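Local coordinates for transcriptional regulator, IclR family (Alicyclobacillus acidocaldarius subsp. acidocaldarius, PDB 5TJJ), which probably binds DNA as a transcription factor of the IclR family and so regulates transcription, at residues 16-21 / 50-55; 32-37 / 65-70; 220-225 / 245-250. All coordinates share one frame; numbering follows the deposited sequence.

Contacts 1 and 2 belong to the N-terminal helix-turn-helix region, contact 3 to the C-terminal domain. The first two touch each other, with centres about 9 Å apart, and both also meet the second subunit. Contact 1 joins helix 9-21 to helix 42-54 and is buried and wholly apolar. Contact 2 joins helix 31-38 to strand 66-69. It is only partly buried, with a salt bridge toward the surface beside an apolar touch in the core. Contact 3 lies about 29 Å from contact 1 and about 32 Å from contact 2, centre to centre. It sets helix 233-253 on strand 218-227 through buried leucine, serine and alanine.

Contact 1 of 3, residues 16-21 / 50-55; sequences RVLKLL and RTLERE
Val17 is the first residue of 16-21 to meet helix 42-54. Its CG1 lies 4.1 Å from CD1 of Leu52. This methyl stands anti to the backbone N (chi1 163°), which turns it to Leu52, while CG2 stays farther off. Leu18 comes next and approaches differently. Its CB does not aim straight at the other helix, but the CD2 branch reaches across to 4.2 Å from the same Leu52 CD1. One leucine methyl thus meets methyls of two consecutive residues.

Leu52 points its CB toward helix 9-21. Its CG lies beside the backbone N (chi1 -64°), and the chain then runs on to CD1, so that this branch does the touching. All three side chains are buried. Leu18 and Leu52 both also rest on Val58, in strand 58-61.

The setting is the helix-turn-helix domain of the IclR family. Helix 42-54 follows helix 31-38 and is probably the recognition helix, which in relatives reads DNA. The present contact lies near the C-terminal end of this helix.

Lys19 takes no part in the contact with Leu52; its NZ forms a salt bridge with Glu55 of the second subunit, matched by one from Glu55 of this chain to Lys19 of that subunit, and it makes a cation-pi contact with Tyr72 of the second subunit. Farther along, the backbone N of Leu21 bonds to Val17 O at 3.0 Å, closing the helical turn between them.

Contact 2 of 3, residues 32-37 / 65-70; sequences TEIAER and RRYSLG
Glu33 and Arg66 meet between helix and wing of a winged helix-turn-helix domain. Helix 31-38 is probably the first helix of the helix-turn-helix pair. Strand 66-69 is the middle strand of the small antiparallel sheet and, with strand 58-61, forms the hairpin of the wing.

The two charged groups do not lie flat against each other. The carboxylate and guanidinium planes are 62° apart, and the side chains meet at a slant. The salt bridge runs through one oxygen and one nitrogen, Glu33 OE1 and Arg66 NH1, 3.2 Å apart. The other oxygen, OE2, is farther away, 4.0 Å from NH1. Arg66 sends its chain out extended from CG to NE, and this carries the guanidinium over to the helix although its CB does not aim there.

Both ends have other holds. Glu33 OE1 accepts a hydrogen bond from the backbone N of Thr30, and Arg66 NH1 donates one to Gln28 O. With an alanine in place of Glu33, the Arg66 guanidinium would probably lose its carboxylate mate and the Thr30 N-H its acceptor.

One residue further on in both segments the contact is apolar and buried. Ile34 and Tyr67 point their CB atoms at each other's segment. The CG1 arm of Ile34 is stretched out (chi2 167°), so its end methyl leads. Ile34 also packs on Leu49, and Tyr67 on Leu46, both in helix 42-54. The tyrosine is met low on its side chain, with Ile34 CD1 4.2 Å from Tyr67 CB.

Contact 3 of 3, residues 220-225 / 245-250; sequences LVLSCL and ESAAKV
Ser246 OG is held by Glu93 OE2 through a hydrogen bond and, more weakly, by Ala242 O one turn back in its own helix. The polar end of the serine is therefore satisfied on helix 86-101, while its CB is left to pack on the strand. The fold is the C-terminal domain of IclR regulators, a GAF-like domain. A six-stranded antiparallel sheet carries helices, and helix 233-253 lies on the face toward which Leu220 and Leu222 point. Val221, between them, points the other way and packs against helix 144-151.

Leu222 carries the contact. Its CG sits beside the backbone N (chi1 -49°), and the CD1 branch extends on to the helix backbone. CD1 comes 3.7 Å from Ser246 CB and equally 3.7 Å from the backbone N of Ala247. The touch on N is plain packing. The small Ser246 and Ala247 let the leucine come close, and the CA atoms of Leu222 and Ala247 are 6.8 Å apart. Leu222 also rests on Leu94 of helix 86-101 and on Leu107 of the neighbouring strand.

Further along, Leu220 and Val250 point toward each other's segments but stay looser. Leu220 CD1 is 4.7 Å from Val250 CG1. Back at the centre, the Ala247 methyl faces the leucine, with CB 4.0 Å from Leu222 CD1.

Contact 1 of 3, residues 16-21 / 50-55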
loop_
_atom_site.group_PDB
_atom_site.type_symbol
_atom_site.label_atom_id
_atom_site.label_comp_id
_atom_site.label_asym_id
_atom_site.label_seq_id
_atom_site.Cartn_x
_atom_site.Cartn_y
_atom_site.Cartn_z
ATOM N N ARG A 16 -11.276 10.952 3.273
ATOM C CA ARG A 16 -11.930 11.273 1.994
ATOM C C ARG A 16 -11.008 12.117 1.089
ATOM O O ARG A 16 -10.965 11.929 -0.121
ATOM C CB ARG A 16 -13.268 12.014 2.201
ATOM C CG ARG A 16 -14.423 11.175 2.728
ATOM C CD ARG A 16 -15.661 12.055 2.930
ATOM N NE ARG A 16 -16.333 12.351 1.657
ATOM C CZ ARG A 16 -17.099 13.418 1.379
ATOM N NH1 ARG A 16 -17.316 14.355 2.282
ATOM N NH2 ARG A 16 -17.649 13.553 0.176
ATOM N N VAL A 17 -10.283 13.058 1.691
ATOM C CA VAL A 17 -9.332 13.887 0.971
ATOM C C VAL A 17 -8.268 13.007 0.324
ATOM O O VAL A 17 -7.979 13.163 -0.862
ATOM C CB VAL A 17 -8.722 14.945 1.912
ATOM C CG1 VAL A 17 -7.437 15.554 1.347
ATOM C CG2 VAL A 17 -9.751 16.033 2.172
ATOM N N LEU A 18 -7.721 12.063 1.089
ATOM C CA LEU A 18 -6.657 11.225 0.571
ATOM C C LEU A 18 -7.148 10.257 -0.484
ATOM O O LEU A 18 -6.448 9.999 -1.473
ATOM C CB LEU A 18 -5.957 10.482 1.692
ATOM C CG LEU A 18 -5.239 11.384 2.698
ATOM C CD1 LEU A 18 -4.788 10.562 3.896
ATOM C CD2 LEU A 18 -4.047 12.073 2.049
ATOM N N LYS A 19 -8.348 9.738 -0.293
ATOM C CA LYS A 19 -8.961 8.890 -1.319
ATOM C C LYS A 19 -9.187 9.636 -2.617
ATOM O O LYS A 19 -9.001 9.066 -3.665
ATOM C CB LYS A 19 -10.259 8.253 -0.833
ATOM C CG LYS A 19 -9.983 7.196 0.212
ATOM C CD LYS A 19 -11.219 6.655 0.917
ATOM C CE LYS A 19 -10.761 5.876 2.142
ATOM N NZ LYS A 19 -11.835 5.056 2.755
ATOM N N LEU A 20 -9.552 10.911 -2.542
ATOM C CA LEU A 20 -9.759 11.735 -3.734
ATOM C C LEU A 20 -8.458 12.017 -4.469
ATOM O O LEU A 20 -8.399 11.888 -5.695
ATOM C CB LEU A 20 -10.426 13.065 -3.373
ATOM C CG LEU A 20 -10.695 13.980 -4.564
ATOM C CD1 LEU A 20 -11.804 13.417 -5.441
ATOM C CD2 LEU A 20 -11.069 15.375 -4.094
ATOM N N LEU A 21 -7.424 12.399 -3.728
ATOM C CA LEU A 21 -6.118 12.690 -4.336
ATOM C C LEU A 21 -5.406 11.490 -4.961
ATOM O O LEU A 21 -4.407 11.659 -5.641
ATOM C CB LEU A 21 -5.205 13.392 -3.328
ATOM C CG LEU A 21 -5.714 14.791 -2.909
ATOM C CD1 LEU A 21 -4.793 15.374 -1.859
ATOM C CD2 LEU A 21 -5.838 15.738 -4.106
ATOM N N ARG A 50 -3.766 21.291 5.501
ATOM C CA ARG A 50 -2.536 21.814 6.079
ATOM C C ARG A 50 -2.029 20.915 7.243
ATOM O O ARG A 50 -0.831 20.781 7.446
ATOM C CB ARG A 50 -2.708 23.285 6.511
ATOM C CG ARG A 50 -2.532 24.296 5.366
ATOM C CD ARG A 50 -2.900 25.723 5.807
ATOM N NE ARG A 50 -2.169 26.839 5.155
ATOM C CZ ARG A 50 -1.310 27.693 5.745
ATOM N NH1 ARG A 50 -0.998 27.587 7.040
ATOM N NH2 ARG A 50 -0.740 28.665 5.026
ATOM N N THR A 51 -2.941 20.291 7.984
ATOM C CA THR A 51 -2.561 19.369 9.058
ATOM C C THR A 51 -1.904 18.123 8.463
ATOM O O THR A 51 -0.840 17.703 8.937
ATOM C CB THR A 51 -3.778 18.993 9.921
ATOM O OG1 THR A 51 -4.384 20.193 10.385
ATOM C CG2 THR A 51 -3.386 18.164 11.115
ATOM N N LEU A 52 -2.510 17.579 7.408
ATOM C CA LEU A 52 -1.932 16.454 6.660
ATOM C C LEU A 52 -0.568 16.788 6.050
ATOM O O LEU A 52 0.347 15.970 6.082
ATOM C CB LEU A 52 -2.896 15.966 5.550
ATOM C CG LEU A 52 -4.249 15.361 5.963
ATOM C CD1 LEU A 52 -5.126 15.074 4.760
ATOM C CD2 LEU A 52 -4.098 14.098 6.773
ATOM N N GLU A 53 -0.440 17.990 5.503
ATOM C CA GLU A 53 0.818 18.472 4.932
ATOM C C GLU A 53 1.945 18.547 5.961
ATOM O O GLU A 53 3.099 18.265 5.650
ATOM C CB GLU A 53 0.625 19.854 4.292
ATOM C CG GLU A 53 1.673 20.186 3.240
ATOM C CD GLU A 53 1.936 21.683 3.077
ATOM O OE1 GLU A 53 3.125 22.066 3.166
ATOM O OE2 GLU A 53 0.971 22.470 2.845
ATOM N N ARG A 54 1.594 18.904 7.190
ATOM C CA ARG A 54 2.562 19.050 8.266
ATOM C C ARG A 54 3.172 17.670 8.606
ATOM O O ARG A 54 4.366 17.562 8.883
ATOM C CB ARG A 54 1.902 19.763 9.469
ATOM C CG ARG A 54 2.841 20.345 10.501
ATOM C CD ARG A 54 3.040 19.388 11.684
ATOM N NE ARG A 54 3.962 19.875 12.734
ATOM C CZ ARG A 54 5.297 19.885 12.658
ATOM N NH1 ARG A 54 5.924 19.460 11.553
ATOM N NH2 ARG A 54 6.015 20.341 13.697
ATOM N N GLU A 55 2.364 16.618 8.518
ATOM C CA GLU A 55 2.812 15.251 8.772
ATOM C C GLU A 55 3.348 14.552 7.513
ATOM O O GLU A 55 3.710 13.380 7.599
ATOM C CB GLU A 55 1.666 14.416 9.379
ATOM C CG GLU A 55 0.945 15.027 10.598
ATOM C CD GLU A 55 1.627 14.772 11.958
ATOM O OE1 GLU A 55 2.760 14.197 12.010
ATOM O OE2 GLU A 55 1.006 15.150 13.000
#

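Contact 2 of 3, residues 32-37 / 65-70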
loop_
_atom_site.group_PDB
_atom_site.type_symbol
_atom_site.label_atom_id
_atom_site.label_comp_id
_atom_site.label_asym_id
_atom_site.label_seq_id
_atom_site.Cartn_x
_atom_site.Cartn_y
_atom_site.Cartn_z
ATOM N N THR A 32 -10.073 24.714 -4.040
ATOM C CA THR A 32 -11.442 24.864 -4.546
ATOM C C THR A 32 -11.964 23.550 -5.127
ATOM O O THR A 32 -13.027 23.071 -4.738
ATOM C CB THR A 32 -11.538 25.976 -5.614
ATOM O OG1 THR A 32 -11.177 27.218 -5.018
ATOM C CG2 THR A 32 -12.956 26.101 -6.201
ATOM N N GLU A 33 -11.209 22.970 -6.049
ATOM C CA GLU A 33 -11.602 21.718 -6.684
ATOM C C GLU A 33 -11.883 20.622 -5.627
ATOM O O GLU A 33 -12.902 19.923 -5.694
ATOM C CB GLU A 33 -10.513 21.272 -7.657
ATOM C CG GLU A 33 -10.306 22.211 -8.858
ATOM C CD GLU A 33 -9.086 21.857 -9.703
ATOM O OE1 GLU A 33 -8.098 21.295 -9.156
ATOM O OE2 GLU A 33 -9.120 22.145 -10.927
ATOM N N ILE A 34 -11.000 20.508 -4.632
ATOM C CA ILE A 34 -11.196 19.545 -3.539
ATOM C C ILE A 34 -12.499 19.794 -2.762
ATOM O O ILE A 34 -13.321 18.872 -2.586
ATOM C CB ILE A 34 -10.009 19.515 -2.558
ATOM C CG1 ILE A 34 -8.776 18.951 -3.265
ATOM C CG2 ILE A 34 -10.335 18.636 -1.344
ATOM C CD1 ILE A 34 -7.471 19.150 -2.523
ATOM N N ALA A 35 -12.659 21.021 -2.275
ATOM C CA ALA A 35 -13.835 21.380 -1.479
ATOM C C ALA A 35 -15.150 21.227 -2.260
ATOM O O ALA A 35 -16.129 20.695 -1.737
ATOM C CB ALA A 35 -13.685 22.786 -0.942
ATOM N N GLU A 36 -15.159 21.649 -3.514
ATOM C CA GLU A 36 -16.337 21.475 -4.343
ATOM C C GLU A 36 -16.633 19.993 -4.611
ATOM O O GLU A 36 -17.785 19.585 -4.506
ATOM C CB GLU A 36 -16.261 22.312 -5.637
ATOM C CG GLU A 36 -16.646 23.786 -5.414
ATOM C CD GLU A 36 -16.281 24.708 -6.577
ATOM O OE1 GLU A 36 -15.405 24.357 -7.405
ATOM O OE2 GLU A 36 -16.865 25.810 -6.664
ATOM N N ARG A 37 -15.613 19.188 -4.906
ATOM C CA ARG A 37 -15.820 17.772 -5.220
ATOM C C ARG A 37 -16.320 16.964 -4.019
ATOM O O ARG A 37 -17.133 16.054 -4.178
ATOM C CB ARG A 37 -14.532 17.142 -5.766
ATOM C CG ARG A 37 -14.679 15.709 -6.263
ATOM C CD ARG A 37 -15.723 15.598 -7.372
ATOM N NE ARG A 37 -15.486 14.399 -8.170
ATOM C CZ ARG A 37 -16.029 13.201 -7.955
ATOM N NH1 ARG A 37 -16.922 13.013 -6.986
ATOM N NH2 ARG A 37 -15.694 12.188 -8.757
ATOM N N ARG A 65 -0.440 25.865 -6.769
ATOM C CA ARG A 65 -1.379 25.899 -5.631
ATOM C C ARG A 65 -2.192 24.616 -5.508
ATOM O O ARG A 65 -3.342 24.636 -5.051
ATOM C CB ARG A 65 -2.311 27.124 -5.693
ATOM C CG ARG A 65 -1.655 28.461 -6.091
ATOM C CD ARG A 65 -1.070 29.267 -4.926
ATOM N NE ARG A 65 -2.040 29.514 -3.850
ATOM C CZ ARG A 65 -3.098 30.333 -3.923
ATOM N NH1 ARG A 65 -3.369 31.006 -5.038
ATOM N NH2 ARG A 65 -3.902 30.468 -2.871
ATOM N N ARG A 66 -1.568 23.502 -5.886
ATOM C CA ARG A 66 -2.222 22.193 -5.942
ATOM C C ARG A 66 -1.649 21.246 -4.908
ATOM O O ARG A 66 -0.444 21.260 -4.634
ATOM C CB ARG A 66 -2.080 21.571 -7.319
ATOM C CG ARG A 66 -2.962 22.236 -8.345
ATOM C CD ARG A 66 -2.555 21.946 -9.780
ATOM N NE ARG A 66 -3.379 22.737 -10.698
ATOM C CZ ARG A 66 -4.623 22.439 -11.076
ATOM N NH1 ARG A 66 -5.228 21.332 -10.646
ATOM N NH2 ARG A 66 -5.269 23.252 -11.894
ATOM N N TYR A 67 -2.546 20.427 -4.349
ATOM C CA TYR A 67 -2.229 19.433 -3.342
ATOM C C TYR A 67 -2.194 18.051 -3.988
ATOM O O TYR A 67 -2.882 17.785 -4.986
ATOM C CB TYR A 67 -3.287 19.437 -2.218
ATOM C CG TYR A 67 -3.381 20.733 -1.423
ATOM C CD1 TYR A 67 -2.627 20.925 -0.262
ATOM C CD2 TYR A 67 -4.223 21.769 -1.828
ATOM C CE1 TYR A 67 -2.721 22.110 0.475
ATOM C CE2 TYR A 67 -4.305 22.956 -1.107
ATOM C CZ TYR A 67 -3.558 23.124 0.049
ATOM O OH TYR A 67 -3.639 24.314 0.760
ATOM N N SER A 68 -1.416 17.161 -3.385
ATOM C CA SER A 68 -1.255 15.818 -3.890
ATOM C C SER A 68 -0.895 14.900 -2.761
ATOM O O SER A 68 -0.516 15.368 -1.673
ATOM C CB SER A 68 -0.144 15.782 -4.932
ATOM O OG SER A 68 1.020 16.392 -4.406
ATOM N N LEU A 69 -1.028 13.599 -3.024
ATOM C CA LEU A 69 -0.597 12.589 -2.056
ATOM C C LEU A 69 0.855 12.787 -1.646
ATOM O O LEU A 69 1.730 12.855 -2.492
ATOM C CB LEU A 69 -0.777 11.183 -2.609
ATOM C CG LEU A 69 -2.228 10.721 -2.794
ATOM C CD1 LEU A 69 -2.281 9.261 -3.206
ATOM C CD2 LEU A 69 -3.057 10.926 -1.531
ATOM N N GLY A 70 1.095 12.879 -0.338
ATOM C CA GLY A 70 2.438 13.083 0.197
ATOM C C GLY A 70 3.251 11.796 0.323
ATOM O O GLY A 70 2.683 10.702 0.299
#

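Contact 3 of 3, residues 220-225 / 245-250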
loop_
_atom_site.group_PDB
_atom_site.type_symbol
_atom_site.label_atom_id
_atom_site.label_comp_id
_atom_site.label_asym_id
_atom_site.label_seq_id
_atom_site.Cartn_x
_atom_site.Cartn_y
_atom_site.Cartn_z
ATOM N N LEU A 220 -10.277 -10.984 -9.649
ATOM C CA LEU A 220 -10.625 -11.780 -8.505
ATOM C C LEU A 220 -12.125 -11.870 -8.415
ATOM O O LEU A 220 -12.826 -10.895 -8.732
ATOM C CB LEU A 220 -10.083 -11.120 -7.240
ATOM C CG LEU A 220 -8.582 -11.212 -6.962
ATOM C CD1 LEU A 220 -8.264 -10.449 -5.665
ATOM C CD2 LEU A 220 -8.132 -12.670 -6.888
ATOM N N VAL A 221 -12.618 -13.019 -7.962
ATOM C CA VAL A 221 -14.044 -13.205 -7.700
ATOM C C VAL A 221 -14.205 -13.811 -6.321
ATOM O O VAL A 221 -13.398 -14.625 -5.930
ATOM C CB VAL A 221 -14.683 -14.076 -8.770
ATOM C CG1 VAL A 221 -16.090 -14.535 -8.375
ATOM C CG2 VAL A 221 -14.728 -13.317 -10.107
ATOM N N LEU A 222 -15.209 -13.351 -5.580
ATOM C CA LEU A 222 -15.573 -13.923 -4.310
ATOM C C LEU A 222 -16.811 -14.734 -4.551
ATOM O O LEU A 222 -17.760 -14.235 -5.129
ATOM C CB LEU A 222 -15.909 -12.861 -3.246
ATOM C CG LEU A 222 -14.967 -11.706 -3.008
ATOM C CD1 LEU A 222 -15.447 -10.927 -1.806
ATOM C CD2 LEU A 222 -13.566 -12.209 -2.749
ATOM N N SER A 223 -16.819 -15.959 -4.036
ATOM C CA SER A 223 -17.910 -16.895 -4.270
ATOM C C SER A 223 -18.297 -17.682 -3.017
ATOM O O SER A 223 -17.479 -17.898 -2.145
ATOM C CB SER A 223 -17.493 -17.837 -5.367
ATOM O OG SER A 223 -18.570 -18.675 -5.695
ATOM N N CYS A 224 -19.555 -18.100 -2.947
ATOM C CA CYS A 224 -20.090 -18.907 -1.831
ATOM C C CYS A 224 -20.636 -20.203 -2.402
ATOM O O CYS A 224 -21.415 -20.182 -3.364
ATOM C CB CYS A 224 -21.248 -18.187 -1.134
ATOM S SG CYS A 224 -20.725 -17.207 0.262
ATOM N N LEU A 225 -20.258 -21.318 -1.799
ATOM C CA LEU A 225 -20.804 -22.623 -2.170
ATOM C C LEU A 225 -21.762 -23.105 -1.096
ATOM O O LEU A 225 -21.491 -22.952 0.091
ATOM C CB LEU A 225 -19.689 -23.657 -2.391
ATOM C CG LEU A 225 -18.602 -23.246 -3.402
ATOM C CD1 LEU A 225 -17.587 -24.368 -3.572
ATOM C CD2 LEU A 225 -19.193 -22.861 -4.749
ATOM N N GLU A 245 -20.922 -6.575 -0.088
ATOM C CA GLU A 245 -20.260 -5.751 0.925
ATOM C C GLU A 245 -18.755 -6.057 0.987
ATOM O O GLU A 245 -17.934 -5.136 1.013
ATOM C CB GLU A 245 -20.907 -5.909 2.298
ATOM C CG GLU A 245 -22.272 -5.242 2.375
ATOM C CD GLU A 245 -23.068 -5.588 3.638
ATOM O OE1 GLU A 245 -22.438 -5.853 4.691
ATOM O OE2 GLU A 245 -24.331 -5.582 3.579
ATOM N N SER A 246 -18.408 -7.345 0.946
ATOM C CA SER A 246 -17.028 -7.757 0.935
ATOM C C SER A 246 -16.318 -7.399 -0.354
ATOM O O SER A 246 -15.180 -6.992 -0.311
ATOM C CB SER A 246 -16.892 -9.252 1.203
ATOM O OG SER A 246 -17.211 -9.502 2.552
ATOM N N ALA A 247 -16.973 -7.554 -1.495
ATOM C CA ALA A 247 -16.300 -7.317 -2.781
ATOM C C ALA A 247 -16.023 -5.811 -3.010
ATOM O O ALA A 247 -14.994 -5.438 -3.567
ATOM C CB ALA A 247 -17.100 -7.915 -3.925
ATOM N N ALA A 248 -16.930 -4.970 -2.532
ATOM C CA ALA A 248 -16.730 -3.536 -2.521
ATOM C C ALA A 248 -15.468 -3.176 -1.753
ATOM O O ALA A 248 -14.678 -2.364 -2.231
ATOM C CB ALA A 248 -17.944 -2.829 -1.918
ATOM N N LYS A 249 -15.273 -3.773 -0.578
ATOM C CA LYS A 249 -14.058 -3.495 0.229
ATOM C C LYS A 249 -12.762 -3.943 -0.441
ATOM O O LYS A 249 -11.846 -3.158 -0.608
ATOM C CB LYS A 249 -14.166 -4.122 1.613
ATOM C CG LYS A 249 -15.228 -3.476 2.486
ATOM C CD LYS A 249 -15.416 -4.266 3.768
ATOM C CE LYS A 249 -16.540 -3.672 4.599
ATOM N NZ LYS A 249 -16.387 -3.969 6.054
ATOM N N VAL A 250 -12.730 -5.196 -0.868
ATOM C CA VAL A 250 -11.591 -5.770 -1.578
ATOM C C VAL A 250 -11.298 -5.049 -2.904
ATOM O O VAL A 250 -10.136 -4.899 -3.253
ATOM C CB VAL A 250 -11.765 -7.290 -1.828
ATOM C CG1 VAL A 250 -10.510 -7.909 -2.452
ATOM C CG2 VAL A 250 -12.049 -8.022 -0.520
#